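Local coordinates for protein acarbose Kinase Mak1 (Uncultured bacterium, PDB 6WB4) that probably phosphorylates the antidiabetic drug acarbose at the expense of ATP, as a carbohydrate kinase of the pfkB family, at residues Lys41-Pro46 / Leu119-Gly124; Asn65-Gly70 / Ser268-Phe273. One frame throughout, in Å; residues are numbered along the deposited sequence.

How the contacts relate
The two contacts illustrate how one pfkB-type kinase packs its parts differently in its lid and in its α/β body. Contact 1 lies in the lid, partly buried, its centre about 24 Å from the centre of the chain; a loop there leans on strand 115-120 and the residues that follow it through the L43 side chain and the T121 methyl. No polar bond joins its segments, though each has its own, some to neighbouring residues. Contact 2 is fully buried, about 6 Å from the chain centre, and joins two helices of the body through glycine, alanine and valine. The centres of contacts 1 and 2 are about 27 Å apart. The second subunit reaches contact 1, whereas ATP borders contact 2.

Contact 1: residues Lys41-Pro46 / Leu119-Gly124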
loop_
_atom_site.group_PDB
_atom_site.type_symbol
_atom_site.label_atom_id
_atom_site.label_comp_id
_atom_site.label_asym_id
_atom_site.label_seq_id
_atom_site.Cartn_x
_atom_site.Cartn_y
_atom_site.Cartn_z
ATOM N N LYS B 41 13.635 -3.331 -4.736
ATOM C CA LYS B 41 14.952 -3.670 -5.272
ATOM C C LYS B 41 14.892 -4.906 -6.173
ATOM O O LYS B 41 15.389 -4.878 -7.296
ATOM C CB LYS B 41 15.961 -3.875 -4.130
ATOM C CG LYS B 41 17.383 -4.224 -4.595
ATOM C CD LYS B 41 18.186 -5.043 -3.560
ATOM C CE LYS B 41 18.560 -4.231 -2.310
ATOM N NZ LYS B 41 19.637 -3.221 -2.577
ATOM N N SER B 42 14.281 -5.987 -5.695
ATOM C CA SER B 42 14.216 -7.208 -6.492
ATOM C C SER B 42 13.099 -8.162 -6.083
ATOM O O SER B 42 12.619 -8.135 -4.950
ATOM C CB SER B 42 15.549 -7.953 -6.414
ATOM O OG SER B 42 15.673 -8.637 -5.178
ATOM N N LEU B 43 12.701 -9.010 -7.025
ATOM C CA LEU B 43 11.791 -10.118 -6.752
ATOM C C LEU B 43 12.484 -11.407 -7.182
ATOM O O LEU B 43 12.743 -11.602 -8.370
ATOM C CB LEU B 43 10.470 -9.937 -7.493
ATOM C CG LEU B 43 9.486 -8.932 -6.894
ATOM C CD1 LEU B 43 8.231 -8.830 -7.754
ATOM C CD2 LEU B 43 9.132 -9.337 -5.473
ATOM N N PRO B 44 12.781 -12.302 -6.229
ATOM C CA PRO B 44 12.372 -12.345 -4.820
ATOM C C PRO B 44 12.984 -11.256 -3.938
ATOM O O PRO B 44 14.051 -10.713 -4.235
ATOM C CB PRO B 44 12.856 -13.723 -4.367
ATOM C CG PRO B 44 14.064 -13.964 -5.190
ATOM C CD PRO B 44 13.787 -13.337 -6.531
ATOM N N LEU B 45 12.274 -10.944 -2.860
ATOM C CA LEU B 45 12.655 -9.887 -1.933
ATOM C C LEU B 45 13.964 -10.155 -1.192
ATOM O O LEU B 45 14.200 -11.270 -0.715
ATOM C CB LEU B 45 11.531 -9.669 -0.920
ATOM C CG LEU B 45 10.206 -9.180 -1.512
ATOM C CD1 LEU B 45 9.177 -8.937 -0.419
ATOM C CD2 LEU B 45 10.407 -7.927 -2.356
ATOM N N PRO B 46 14.813 -9.117 -1.093
ATOM C CA PRO B 46 16.030 -9.089 -0.274
ATOM C C PRO B 46 15.765 -9.498 1.170
ATOM O O PRO B 46 14.646 -9.338 1.661
ATOM C CB PRO B 46 16.470 -7.628 -0.354
ATOM C CG PRO B 46 15.955 -7.166 -1.675
ATOM C CD PRO B 46 14.639 -7.869 -1.857
ATOM N N LEU B 119 3.705 -4.946 -5.896
ATOM C CA LEU B 119 5.154 -4.882 -5.859
ATOM C C LEU B 119 5.711 -4.942 -7.272
ATOM O O LEU B 119 5.497 -5.919 -7.990
ATOM C CB LEU B 119 5.713 -6.011 -5.001
ATOM C CG LEU B 119 5.109 -6.056 -3.594
ATOM C CD1 LEU B 119 5.717 -7.193 -2.775
ATOM C CD2 LEU B 119 5.301 -4.710 -2.899
ATOM N N VAL B 120 6.388 -3.873 -7.682
ATOM C CA VAL B 120 6.961 -3.803 -9.020
ATOM C C VAL B 120 8.457 -3.472 -8.958
ATOM O O VAL B 120 8.921 -2.815 -8.022
ATOM C CB VAL B 120 6.225 -2.755 -9.891
ATOM C CG1 VAL B 120 4.733 -3.045 -9.920
ATOM C CG2 VAL B 120 6.477 -1.341 -9.384
ATOM N N THR B 121 9.219 -3.946 -9.939
ATOM C CA THR B 121 10.641 -3.626 -9.992
ATOM C C THR B 121 10.981 -2.970 -11.317
ATOM O O THR B 121 10.130 -2.840 -12.194
ATOM C CB THR B 121 11.543 -4.860 -9.823
ATOM O OG1 THR B 121 11.718 -5.502 -11.089
ATOM C CG2 THR B 121 10.962 -5.833 -8.810
ATOM N N GLU B 122 12.242 -2.579 -11.457
ATOM C CA GLU B 122 12.734 -1.904 -12.650
ATOM C C GLU B 122 12.575 -2.718 -13.937
ATOM O O GLU B 122 12.327 -2.146 -14.998
ATOM C CB GLU B 122 14.200 -1.518 -12.444
ATOM C CG GLU B 122 14.391 -0.442 -11.376
ATOM C CD GLU B 122 15.853 -0.130 -11.095
ATOM O OE1 GLU B 122 16.725 -0.949 -11.462
ATOM O OE2 GLU B 122 16.131 0.934 -10.498
ATOM N N GLU B 123 12.724 -4.039 -13.856
ATOM C CA GLU B 123 12.509 -4.892 -15.025
ATOM C C GLU B 123 11.097 -4.745 -15.575
ATOM O O GLU B 123 10.904 -4.459 -16.758
ATOM C CB GLU B 123 12.788 -6.359 -14.694
ATOM C CG GLU B 123 14.213 -6.811 -14.971
ATOM C CD GLU B 123 15.248 -6.112 -14.117
ATOM O OE1 GLU B 123 14.897 -5.562 -13.048
ATOM O OE2 GLU B 123 16.425 -6.113 -14.523
ATOM N N GLY B 124 10.112 -4.944 -14.711
ATOM C CA GLY B 124 8.723 -4.888 -15.117
ATOM C C GLY B 124 7.960 -5.978 -14.404
ATOM O O GLY B 124 6.728 -6.025 -14.452
#
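L43 and T121 meet first through carbon: CG of the leucine lies 3.9 Å from CG2 of the threonine, the two side chains crossing at a slant. The leucine leaves its backbone with CG anti to the carbonyl carbon (chi1 -77°) and then runs on extended, which carries CD1 along strand residue L119 until it is 4.0 Å from the L119 carbonyl O. T121 offers its methyl in a matching way. Its chi1 of 85° places OG1 between the backbone N and the carbonyl carbon and leaves CG2 turned to the loop, where it also comes within 4.0 Å of L43 N. The two branches of the threonine thus do separate jobs, for OG1 accepts a weak bond from E123 N, the geometry of an ST turn, and has a second weak partner in Q125. This turn sits in the link between strands 115-120 and 126-131, an antiparallel pair in the four-stranded lid sheet of the pfkB kinases. Strand 34-39, parallel to 115-120, leads into the loop 41-46, so the loop stays beside the chain that V120 already pairs with at V38 and V40 through backbone bonds. The loop shapes itself locally: the peptide between L43 and P44 is cis, and S42 OG donates to P44 O across 2.8 Å, tilted 24° from the carbonyl plane. Further along, L45 swings back, and its CD1 stops 4.5 Å from CD1 of L119, a loose approach. Both leucines also face the other molecule of the dimer, L45 packing on M127 of the second subunit and L119 on L45 of that subunit, consistent with the lid-to-lid association known from ribokinase relatives.

Contact 2: residues Asn65-Gly70 / Ser268-Phe273; sequences NGVALG and SFVAAF. With ATP (adenosine-5'-triphosphate), chain H.
G70 and A271 bring two helices of the Rossmann-like α/β body together, helix 65-73 and helix 265-280, with the axes of their short segments 8.0 Å apart and crossing at -38°. The GAGD signature of the pfkB family lies at the start of the second helix; in relatives it supplies the anion hole and the catalytic aspartate.

The closest packing is of side chain on backbone. The A271 methyl sits over the bare surface of G70, with CB 3.6 Å from G70 CA and equally near its carbonyl carbon. One turn earlier on helix 65-73, V67 O lies 3.7 Å from that same A271 CB, so a single methyl touches backbone atoms one turn apart. G70 has no side chain, and its CA lies open to the methyl.

Branched apolar contacts flank this pair. CG2 of V67 is 4.3 Å from CG1 of V270, a methyl set anti to its own backbone N (chi1 173°). Both valines also touch H156 of the central strand 152-157, and the V67 side chain comes within about 4 Å of a bound calcium ion.

Aromatic contacts belong to the other face of helix 265-280. F273 stacks edge-to-face with F202 and, like F269, covers V228 of strand 226-230. In F269, CG anti to the backbone N (chi1 -171°) carries the ring out to the nucleotide, where the ribose hydroxyl O2' of ATP lies near the ring plane at its edge, 3.8 Å from CD2.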
loop_
_atom_site.group_PDB
_atom_site.type_symbol
_atom_site.label_atom_id
_atom_site.label_comp_id
_atom_site.label_asym_id
_atom_site.label_seq_id
_atom_site.Cartn_x
_atom_site.Cartn_y
_atom_site.Cartn_z
ATOM N N ASN B 65 -11.005 -0.291 -14.851
ATOM C CA ASN B 65 -10.658 1.063 -15.212
ATOM C C ASN B 65 -9.903 1.218 -16.532
ATOM O O ASN B 65 -10.099 2.188 -17.258
ATOM C CB ASN B 65 -9.839 1.654 -14.059
ATOM C CG ASN B 65 -9.390 3.061 -14.328
ATOM O OD1 ASN B 65 -10.204 3.967 -14.490
ATOM N ND2 ASN B 65 -8.080 3.258 -14.369
ATOM N N GLY B 66 -9.056 0.258 -16.860
ATOM C CA GLY B 66 -8.283 0.351 -18.082
ATOM C C GLY B 66 -9.127 0.409 -19.334
ATOM O O GLY B 66 -8.900 1.264 -20.195
ATOM N N VAL B 67 -10.113 -0.486 -19.424
ATOM C CA VAL B 67 -10.999 -0.552 -20.582
ATOM C C VAL B 67 -11.810 0.733 -20.756
ATOM O O VAL B 67 -11.884 1.277 -21.865
ATOM C CB VAL B 67 -11.948 -1.746 -20.489
ATOM C CG1 VAL B 67 -12.951 -1.705 -21.627
ATOM C CG2 VAL B 67 -11.149 -3.050 -20.517
ATOM N N ALA B 68 -12.384 1.231 -19.662
ATOM C CA ALA B 68 -13.156 2.474 -19.709
ATOM C C ALA B 68 -12.313 3.643 -20.221
ATOM O O ALA B 68 -12.785 4.464 -21.017
ATOM C CB ALA B 68 -13.727 2.802 -18.337
ATOM N N LEU B 69 -11.067 3.707 -19.759
ATOM C CA LEU B 69 -10.142 4.769 -20.142
ATOM C C LEU B 69 -9.747 4.675 -21.615
ATOM O O LEU B 69 -9.736 5.682 -22.327
ATOM C CB LEU B 69 -8.886 4.710 -19.274
ATOM C CG LEU B 69 -8.844 5.395 -17.910
ATOM C CD1 LEU B 69 -7.584 4.956 -17.182
ATOM C CD2 LEU B 69 -8.849 6.927 -18.080
ATOM N N GLY B 70 -9.435 3.461 -22.063
ATOM C CA GLY B 70 -9.097 3.219 -23.455
ATOM C C GLY B 70 -10.200 3.657 -24.406
ATOM O O GLY B 70 -9.949 4.322 -25.413
ATOM N N SER B 268 -5.944 -2.341 -23.060
ATOM C CA SER B 268 -5.894 -1.488 -24.237
ATOM C C SER B 268 -6.235 -2.238 -25.515
ATOM O O SER B 268 -6.845 -1.677 -26.432
ATOM C CB SER B 268 -4.523 -0.837 -24.359
ATOM O OG SER B 268 -4.337 0.056 -23.277
ATOM N N PHE B 269 -5.839 -3.504 -25.580
ATOM C CA PHE B 269 -6.194 -4.314 -26.725
ATOM C C PHE B 269 -7.716 -4.331 -26.813
ATOM O O PHE B 269 -8.283 -4.050 -27.865
ATOM C CB PHE B 269 -5.633 -5.736 -26.606
ATOM C CG PHE B 269 -5.785 -6.559 -27.866
ATOM C CD1 PHE B 269 -7.023 -7.069 -28.241
ATOM C CD2 PHE B 269 -4.688 -6.844 -28.660
ATOM C CE1 PHE B 269 -7.163 -7.818 -29.389
ATOM C CE2 PHE B 269 -4.824 -7.597 -29.813
ATOM C CZ PHE B 269 -6.060 -8.081 -30.179
ATOM N N VAL B 270 -8.367 -4.632 -25.692
ATOM C CA VAL B 270 -9.821 -4.746 -25.648
ATOM C C VAL B 270 -10.497 -3.418 -26.017
ATOM O O VAL B 270 -11.367 -3.391 -26.890
ATOM C CB VAL B 270 -10.304 -5.223 -24.245
ATOM C CG1 VAL B 270 -11.801 -5.185 -24.151
ATOM C CG2 VAL B 270 -9.805 -6.654 -23.948
ATOM N N ALA B 271 -10.076 -2.320 -25.388
ATOM C CA ALA B 271 -10.689 -1.005 -25.631
ATOM C C ALA B 271 -10.664 -0.614 -27.112
ATOM O O ALA B 271 -11.678 -0.175 -27.663
ATOM C CB ALA B 271 -10.010 0.062 -24.799
ATOM N N ALA B 272 -9.504 -0.773 -27.749
ATOM C CA ALA B 272 -9.360 -0.451 -29.165
ATOM C C ALA B 272 -10.099 -1.454 -30.052
ATOM O O ALA B 272 -10.711 -1.062 -31.046
ATOM C CB ALA B 272 -7.886 -0.391 -29.554
ATOM N N PHE B 273 -10.037 -2.738 -29.702
ATOM C CA PHE B 273 -10.782 -3.766 -30.433
ATOM C C PHE B 273 -12.264 -3.412 -30.434
ATOM O O PHE B 273 -12.904 -3.358 -31.482
ATOM C CB PHE B 273 -10.581 -5.155 -29.816
ATOM C CG PHE B 273 -11.192 -6.284 -30.628
ATOM C CD1 PHE B 273 -12.571 -6.469 -30.682
ATOM C CD2 PHE B 273 -10.380 -7.169 -31.326
ATOM C CE1 PHE B 273 -13.124 -7.497 -31.431
ATOM C CE2 PHE B 273 -10.930 -8.202 -32.074
ATOM C CZ PHE B 273 -12.302 -8.369 -32.123
HETATM P PG ATP H . -3.493 -8.158 -18.131
HETATM O O1G ATP H . -2.164 -7.743 -17.543
HETATM O O2G ATP H . -4.017 -9.485 -17.632
HETATM O O3G ATP H . -4.523 -7.055 -18.175
HETATM P PB ATP H . -2.241 -9.682 -20.140
HETATM O O1B ATP H . -0.947 -9.643 -19.361
HETATM O O2B ATP H . -3.088 -10.934 -20.143
HETATM O O3B ATP H . -3.159 -8.438 -19.681
HETATM P PA ATP H . -0.840 -10.072 -22.554
HETATM O O1A ATP H . -1.360 -11.468 -22.811
HETATM O O2A ATP H . 0.523 -9.888 -21.927
HETATM O O3A ATP H . -1.928 -9.281 -21.667
HETATM O "O5'" ATP H . -0.887 -9.236 -23.935
HETATM C "C5'" ATP H . -2.124 -8.691 -24.407
HETATM C "C4'" ATP H . -1.987 -8.053 -25.791
HETATM O "O4'" ATP H . -1.238 -6.835 -25.726
HETATM C "C3'" ATP H . -1.287 -8.956 -26.797
HETATM O "O3'" ATP H . -2.230 -9.601 -27.653
HETATM C "C2'" ATP H . -0.397 -8.033 -27.604
HETATM O "O2'" ATP H . -0.989 -7.729 -28.872
HETATM C "C1'" ATP H . -0.255 -6.775 -26.764
HETATM N N9 ATP H . 1.086 -6.884 -26.149
HETATM C C8 ATP H . 1.342 -7.268 -24.882
HETATM N N7 ATP H . 2.675 -7.285 -24.631
HETATM C C5 ATP H . 3.295 -6.910 -25.767
HETATM C C6 ATP H . 4.695 -6.713 -26.193
HETATM N N6 ATP H . 5.716 -6.929 -25.331
HETATM N N1 ATP H . 4.913 -6.314 -27.466
HETATM C C2 ATP H . 3.901 -6.094 -28.327
HETATM N N3 ATP H . 2.605 -6.252 -28.009
HETATM C C4 ATP H . 2.245 -6.648 -26.766
#